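Local coordinates for mobilization protein A (Pseudomonas aeruginosa, PDB 2NS6) that nicks one DNA strand at the plasmid origin of transfer and, as part of the relaxosome, locally unwinds the DNA for conjugative transfer, at residues A[94-99]-A[104-109]. Numbering follows the deposited sequence.
With MN (manganese (II) ion), chain D.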
loop_
_atom_site.group_PDB
_atom_site.type_symbol
_atom_site.label_atom_id
_atom_site.label_comp_id
_atom_site.label_asym_id
_atom_site.label_seq_id
_atom_site.Cartn_x
_atom_site.Cartn_y
_atom_site.Cartn_z
ATOM N N PHE A 94 -6.635 -3.045 -7.928
ATOM C CA PHE A 94 -6.649 -3.882 -6.736
ATOM C C PHE A 94 -6.291 -3.073 -5.472
ATOM O O PHE A 94 -6.829 -3.333 -4.399
ATOM C CB PHE A 94 -5.710 -5.085 -6.920
ATOM C CG PHE A 94 -5.794 -6.110 -5.812
ATOM C CD1 PHE A 94 -6.994 -6.764 -5.516
ATOM C CD2 PHE A 94 -4.669 -6.419 -5.064
ATOM C CE1 PHE A 94 -7.056 -7.713 -4.489
ATOM C CE2 PHE A 94 -4.722 -7.365 -4.039
ATOM C CZ PHE A 94 -5.917 -8.010 -3.750
ATOM N N ALA A 95 -5.408 -2.085 -5.597
ATOM C CA ALA A 95 -5.051 -1.265 -4.441
ATOM C C ALA A 95 -6.298 -0.542 -3.920
ATOM O O ALA A 95 -6.535 -0.462 -2.710
ATOM C CB ALA A 95 -3.979 -0.252 -4.820
ATOM N N GLN A 96 -7.086 -0.006 -4.844
ATOM C CA GLN A 96 -8.313 0.693 -4.487
ATOM C C GLN A 96 -9.252 -0.278 -3.791
ATOM O O GLN A 96 -9.915 0.070 -2.819
ATOM C CB GLN A 96 -9.001 1.239 -5.743
ATOM C CG GLN A 96 -8.375 2.501 -6.260
ATOM C CD GLN A 96 -8.198 3.513 -5.145
ATOM O OE1 GLN A 96 -9.160 3.859 -4.438
ATOM N NE2 GLN A 96 -6.972 3.977 -4.962
ATOM N N HIS A 97 -9.306 -1.501 -4.303
ATOM C CA HIS A 97 -10.168 -2.508 -3.727
ATOM C C HIS A 97 -9.892 -2.705 -2.243
ATOM O O HIS A 97 -10.813 -2.885 -1.463
ATOM C CB HIS A 97 -9.999 -3.842 -4.449
ATOM C CG HIS A 97 -10.912 -4.914 -3.936
ATOM N ND1 HIS A 97 -12.251 -4.967 -4.258
ATOM C CD2 HIS A 97 -10.692 -5.928 -3.069
ATOM C CE1 HIS A 97 -12.818 -5.967 -3.608
ATOM N NE2 HIS A 97 -11.895 -6.564 -2.878
ATOM N N LEU A 98 -8.623 -2.663 -1.854
ATOM C CA LEU A 98 -8.254 -2.863 -0.461
ATOM C C LEU A 98 -8.214 -1.599 0.417
ATOM O O LEU A 98 -8.325 -1.699 1.634
ATOM C CB LEU A 98 -6.886 -3.562 -0.394
ATOM C CG LEU A 98 -6.748 -4.951 -1.044
ATOM C CD1 LEU A 98 -5.309 -5.465 -0.906
ATOM C CD2 LEU A 98 -7.711 -5.920 -0.381
ATOM N N THR A 99 -8.091 -0.421 -0.192
ATOM C CA THR A 99 -7.959 0.837 0.555
ATOM C C THR A 99 -8.984 1.924 0.218
ATOM O O THR A 99 -9.021 2.976 0.866
ATOM C CB THR A 99 -6.612 1.472 0.254
ATOM O OG1 THR A 99 -6.623 1.934 -1.101
ATOM C CG2 THR A 99 -5.479 0.446 0.418
ATOM N N LEU A 104 -7.496 4.426 3.002
ATOM C CA LEU A 104 -6.275 4.111 3.727
ATOM C C LEU A 104 -5.098 4.570 2.870
ATOM O O LEU A 104 -4.990 4.192 1.699
ATOM C CB LEU A 104 -6.182 2.597 3.962
ATOM C CG LEU A 104 -7.390 1.928 4.629
ATOM C CD1 LEU A 104 -7.207 0.417 4.646
ATOM C CD2 LEU A 104 -7.563 2.459 6.032
ATOM N N PRO A 105 -4.212 5.406 3.429
ATOM C CA PRO A 105 -3.075 5.848 2.618
ATOM C C PRO A 105 -2.286 4.614 2.194
ATOM O O PRO A 105 -2.214 3.634 2.935
ATOM C CB PRO A 105 -2.285 6.735 3.578
ATOM C CG PRO A 105 -3.375 7.308 4.479
ATOM C CD PRO A 105 -4.232 6.091 4.738
ATOM N N TYR A 106 -1.708 4.653 0.998
ATOM C CA TYR A 106 -0.937 3.523 0.509
ATOM C C TYR A 106 0.065 3.986 -0.516
ATOM O O TYR A 106 -0.045 5.084 -1.051
ATOM C CB TYR A 106 -1.856 2.480 -0.145
ATOM C CG TYR A 106 -2.358 2.876 -1.521
ATOM C CD1 TYR A 106 -1.589 2.645 -2.666
ATOM C CD2 TYR A 106 -3.579 3.522 -1.674
ATOM C CE1 TYR A 106 -2.034 3.056 -3.930
ATOM C CE2 TYR A 106 -4.030 3.936 -2.924
ATOM C CZ TYR A 106 -3.258 3.705 -4.044
ATOM O OH TYR A 106 -3.705 4.147 -5.270
ATOM N N THR A 107 1.044 3.120 -0.770
ATOM C CA THR A 107 2.072 3.348 -1.767
ATOM C C THR A 107 2.298 1.976 -2.387
ATOM O O THR A 107 2.417 0.971 -1.675
ATOM C CB THR A 107 3.397 3.855 -1.149
ATOM O OG1 THR A 107 3.211 5.173 -0.616
ATOM C CG2 THR A 107 4.493 3.908 -2.204
ATOM N N LEU A 108 2.323 1.922 -3.713
ATOM C CA LEU A 108 2.546 0.657 -4.391
ATOM C C LEU A 108 3.564 0.846 -5.491
ATOM O O LEU A 108 3.737 1.936 -6.026
ATOM C CB LEU A 108 1.239 0.121 -4.987
ATOM C CG LEU A 108 0.640 0.784 -6.225
ATOM C CD1 LEU A 108 1.255 0.194 -7.479
ATOM C CD2 LEU A 108 -0.869 0.557 -6.247
ATOM N N ALA A 109 4.244 -0.232 -5.832
ATOM C CA ALA A 109 5.229 -0.165 -6.884
ATOM C C ALA A 109 5.166 -1.489 -7.630
ATOM O O ALA A 109 4.898 -2.540 -7.034
ATOM C CB ALA A 109 6.616 0.055 -6.274
HETATM MN MN MN D . -12.961 -4.102 -6.449
#
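Leu104 N donates to Thr99 O over 3.0 Å, in the carbonyl plane and on a lone pair, and this bond joins the last turn of helix 84-99 to the chain leading into strand 106-113. The chain thus turns back and packs against the helix it has just left. The two CB atoms of Leu104 and Thr99 lie 3.9 Å apart, while Leu104 CD1 reaches the carbonyl of Leu98. Leu104 O accepts a hydrogen bond from His45 ND1; His45 and Gln96 belong to one manganese site.

Tyr106 comes next, projecting from the strand toward the helix. With chi1 at 75°, its CG sits between the backbone N and carbonyl carbon, which brings the ring against Ala95 and Thr99. Ala95 CB lies over one face in a CH-pi contact, 4.2 Å from the ring centroid and 23° off the normal. Thr99 OG1 comes within 3.5 Å of Tyr106 CD2, yet is itself anchored to Ala95 O, which also accepts Thr99 N. At the phenol end, Gln96 NE2 gives Tyr106 OH a weak, bent hydrogen bond of 3.3 Å; the stronger partner is Glu42.

Leu108 continues the apolar layer, placing CD2 3.5 Å from Ala95 CB; three residues on, His111 joins His119 and His121 in binding another manganese. The axes of 94-99 and 106-109 run nearly antiparallel (157°), 10.2 Å apart at closest approach, with the helix on the sheet face from which Tyr106 and Leu108 project. Strand 106-113 is flanked by strand 38-44 and by strand 117-124, and Leu122 of the latter touches Tyr106 and Leu108, while helix 164-181 packs against Phe94, His97 and Leu98.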